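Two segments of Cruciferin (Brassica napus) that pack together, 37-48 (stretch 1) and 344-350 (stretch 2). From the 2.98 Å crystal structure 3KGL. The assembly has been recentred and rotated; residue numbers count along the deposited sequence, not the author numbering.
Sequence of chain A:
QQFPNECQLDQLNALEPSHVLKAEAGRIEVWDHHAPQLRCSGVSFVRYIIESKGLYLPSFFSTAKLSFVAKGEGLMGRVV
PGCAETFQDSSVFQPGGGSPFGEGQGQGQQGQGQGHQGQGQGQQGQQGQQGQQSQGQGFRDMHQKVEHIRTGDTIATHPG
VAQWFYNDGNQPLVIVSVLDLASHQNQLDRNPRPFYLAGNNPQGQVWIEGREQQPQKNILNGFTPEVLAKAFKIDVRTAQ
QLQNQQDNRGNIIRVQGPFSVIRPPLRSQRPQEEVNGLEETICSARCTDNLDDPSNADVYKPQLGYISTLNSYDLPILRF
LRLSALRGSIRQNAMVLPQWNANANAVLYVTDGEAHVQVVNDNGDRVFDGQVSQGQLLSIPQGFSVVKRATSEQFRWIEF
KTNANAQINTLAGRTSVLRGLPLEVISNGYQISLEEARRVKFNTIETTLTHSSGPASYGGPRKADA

Stretch 1 37-48: QLRCSGVSFVRY
Stretch 2, residues 344-350: ANAVLYV

How do the two stretches lie against each other? Stretch 1 leaves its helix at Gly 42, whose positive phi (phi/psi 64/35) suits glycine and whose N hydrogen-bonds to Arg 39 O at 3.0 Å, then runs as strand 43-48. Strand 346-350 follows nearly the same direction, the strand axes 17° apart in direction and 9.3 Å apart at closest approach, so side chains bridge the gap, burying 436 Å².

What does Val 347 fill? Covering the most surface, it points toward stretch 1 with chi1 at 130°, between wells. Its CG2 lies 3.7 Å from Val 43 CG2 (chi1 m) and 4.0 Å from Leu 38 CD2, while its CG1 sits 3.7 Å from Phe 45 CD1. Compact branching lets one residue meet three apolar neighbours.

How does Tyr 349 serve two partners? With chi1 t and chi2 86°, its CD1 approaches Phe 45 CE2 at 3.6 Å; Phe 45 is also t, and the ring planes meet at 31°, centroids 5.5 Å apart. Tyr 349 OH accepts hydrogen bonds from Arg 47 NH2 (3.0 Å) and Arg 47 NE (3.2 Å), the arginine t, t, m along chi1 to chi3.

What links Asn 345 to Ser 41? Asn 345 (chi1 m, phi/psi -93/139) points toward stretch 1, its CA 5.4 Å from Ser 41 CA; its ND2 makes a weak, nearly straight hydrogen bond to Ser 41 O at 3.4 Å.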

# COMPACT_ATOMS: atom_id res chain seq x y z
N GLN A 37 15.07 -12.00 -9.62
CA GLN A 37 15.56 -10.63 -9.73
C GLN A 37 14.50 -9.58 -10.08
O GLN A 37 14.55 -8.45 -9.56
CB GLN A 37 16.70 -10.61 -10.74
CG GLN A 37 16.89 -9.34 -11.51
CD GLN A 37 18.03 -9.46 -12.51
OE1 GLN A 37 18.38 -8.50 -13.19
NE2 GLN A 37 18.61 -10.66 -12.60
N LEU A 38 13.56 -9.92 -10.95
CA LEU A 38 12.50 -8.98 -11.32
C LEU A 38 11.37 -8.95 -10.30
O LEU A 38 10.77 -7.90 -10.07
CB LEU A 38 11.94 -9.26 -12.72
CG LEU A 38 12.61 -8.48 -13.86
CD1 LEU A 38 11.73 -8.50 -15.09
CD2 LEU A 38 12.86 -7.06 -13.43
N ARG A 39 11.09 -10.10 -9.69
CA ARG A 39 10.05 -10.23 -8.68
C ARG A 39 10.33 -9.35 -7.46
O ARG A 39 9.43 -8.68 -6.95
CB ARG A 39 9.87 -11.70 -8.28
CG ARG A 39 8.92 -11.98 -7.13
CD ARG A 39 8.41 -13.42 -7.18
NE ARG A 39 9.49 -14.39 -7.10
CZ ARG A 39 9.44 -15.63 -7.60
NH1 ARG A 39 8.36 -16.05 -8.24
NH2 ARG A 39 10.50 -16.43 -7.47
N CYS A 40 11.57 -9.34 -7.01
CA CYS A 40 12.01 -8.44 -5.94
C CYS A 40 11.66 -6.98 -6.23
O CYS A 40 10.99 -6.33 -5.43
CB CYS A 40 13.52 -8.58 -5.71
SG CYS A 40 14.29 -7.38 -4.55
N SER A 41 12.11 -6.47 -7.37
CA SER A 41 11.86 -5.08 -7.73
C SER A 41 10.38 -4.76 -7.88
O SER A 41 9.99 -3.61 -7.96
CB SER A 41 12.62 -4.72 -9.02
OG SER A 41 13.91 -4.23 -8.71
N GLY A 42 9.56 -5.80 -7.92
CA GLY A 42 8.13 -5.64 -8.03
C GLY A 42 7.65 -5.00 -9.31
O GLY A 42 6.66 -4.26 -9.30
N VAL A 43 8.32 -5.27 -10.43
CA VAL A 43 7.88 -4.75 -11.72
C VAL A 43 8.05 -5.74 -12.87
O VAL A 43 8.76 -6.73 -12.75
CB VAL A 43 8.64 -3.46 -12.11
CG1 VAL A 43 8.41 -2.37 -11.07
CG2 VAL A 43 10.13 -3.75 -12.29
N SER A 44 7.37 -5.46 -13.97
CA SER A 44 7.63 -6.15 -15.23
C SER A 44 8.12 -5.10 -16.22
O SER A 44 8.07 -3.89 -15.96
CB SER A 44 6.35 -6.80 -15.74
OG SER A 44 6.56 -7.48 -16.96
N PHE A 45 8.61 -5.56 -17.36
CA PHE A 45 9.17 -4.67 -18.37
C PHE A 45 8.74 -5.20 -19.74
O PHE A 45 8.46 -6.39 -19.87
CB PHE A 45 10.69 -4.64 -18.23
CG PHE A 45 11.35 -3.44 -18.85
CD1 PHE A 45 11.43 -2.24 -18.16
CD2 PHE A 45 11.93 -3.51 -20.11
CE1 PHE A 45 12.04 -1.14 -18.73
CE2 PHE A 45 12.56 -2.40 -20.67
CZ PHE A 45 12.61 -1.23 -19.98
N VAL A 46 8.63 -4.33 -20.73
CA VAL A 46 8.19 -4.73 -22.06
C VAL A 46 8.76 -3.78 -23.08
O VAL A 46 9.02 -2.63 -22.77
CB VAL A 46 6.66 -4.73 -22.20
CG1 VAL A 46 6.10 -3.38 -21.83
CG2 VAL A 46 6.23 -5.11 -23.61
N ARG A 47 8.96 -4.27 -24.30
CA ARG A 47 9.45 -3.42 -25.37
C ARG A 47 8.54 -3.61 -26.55
O ARG A 47 8.35 -4.72 -27.00
CB ARG A 47 10.87 -3.80 -25.78
CG ARG A 47 11.34 -3.09 -27.02
CD ARG A 47 12.41 -3.88 -27.76
NE ARG A 47 13.70 -3.79 -27.10
CZ ARG A 47 14.39 -4.83 -26.65
NH1 ARG A 47 13.92 -6.06 -26.79
NH2 ARG A 47 15.56 -4.63 -26.06
N TYR A 48 7.95 -2.52 -27.02
CA TYR A 48 7.24 -2.55 -28.28
C TYR A 48 8.27 -2.30 -29.36
O TYR A 48 9.02 -1.33 -29.28
CB TYR A 48 6.22 -1.42 -28.36
CG TYR A 48 5.15 -1.42 -27.30
CD1 TYR A 48 4.73 -2.60 -26.70
CD2 TYR A 48 4.54 -0.23 -26.91
CE1 TYR A 48 3.74 -2.59 -25.73
CE2 TYR A 48 3.55 -0.22 -25.96
CZ TYR A 48 3.15 -1.40 -25.37
OH TYR A 48 2.16 -1.38 -24.41
N ALA A 344 13.71 3.58 -3.47
CA ALA A 344 13.14 3.03 -4.70
C ALA A 344 13.84 1.78 -5.19
O ALA A 344 15.02 1.55 -4.95
CB ALA A 344 13.14 4.08 -5.79
N ASN A 345 13.08 0.96 -5.90
CA ASN A 345 13.68 -0.11 -6.66
C ASN A 345 13.91 0.41 -8.05
O ASN A 345 13.08 1.12 -8.59
CB ASN A 345 12.77 -1.32 -6.68
CG ASN A 345 12.75 -2.02 -5.36
OD1 ASN A 345 13.53 -1.69 -4.45
ND2 ASN A 345 11.86 -3.00 -5.22
N ALA A 346 15.05 0.07 -8.64
CA ALA A 346 15.37 0.54 -9.97
C ALA A 346 15.28 -0.59 -10.97
O ALA A 346 15.30 -1.77 -10.61
CB ALA A 346 16.76 1.16 -10.00
N VAL A 347 15.15 -0.23 -12.24
CA VAL A 347 15.24 -1.17 -13.34
C VAL A 347 15.97 -0.44 -14.48
O VAL A 347 15.56 0.64 -14.89
CB VAL A 347 13.85 -1.72 -13.72
CG1 VAL A 347 13.57 -1.62 -15.22
CG2 VAL A 347 13.69 -3.14 -13.17
N LEU A 348 17.09 -1.00 -14.92
CA LEU A 348 18.00 -0.28 -15.80
C LEU A 348 18.01 -0.88 -17.20
O LEU A 348 18.17 -2.09 -17.37
CB LEU A 348 19.41 -0.29 -15.23
CG LEU A 348 20.49 0.37 -16.09
CD1 LEU A 348 21.61 0.89 -15.21
CD2 LEU A 348 21.04 -0.59 -17.12
N TYR A 349 17.87 -0.01 -18.19
CA TYR A 349 17.84 -0.47 -19.57
C TYR A 349 18.89 0.28 -20.37
O TYR A 349 19.00 1.51 -20.28
CB TYR A 349 16.43 -0.25 -20.16
CG TYR A 349 16.23 -0.65 -21.60
CD1 TYR A 349 15.90 -1.96 -21.95
CD2 TYR A 349 16.31 0.29 -22.62
CE1 TYR A 349 15.69 -2.32 -23.28
CE2 TYR A 349 16.10 -0.05 -23.94
CZ TYR A 349 15.79 -1.35 -24.27
OH TYR A 349 15.58 -1.67 -25.60
N VAL A 350 19.70 -0.47 -21.11
CA VAL A 350 20.71 0.11 -21.97
C VAL A 350 20.08 0.40 -23.32
O VAL A 350 19.46 -0.48 -23.92
CB VAL A 350 21.88 -0.86 -22.14
CG1 VAL A 350 22.98 -0.26 -23.03
CG2 VAL A 350 22.43 -1.22 -20.78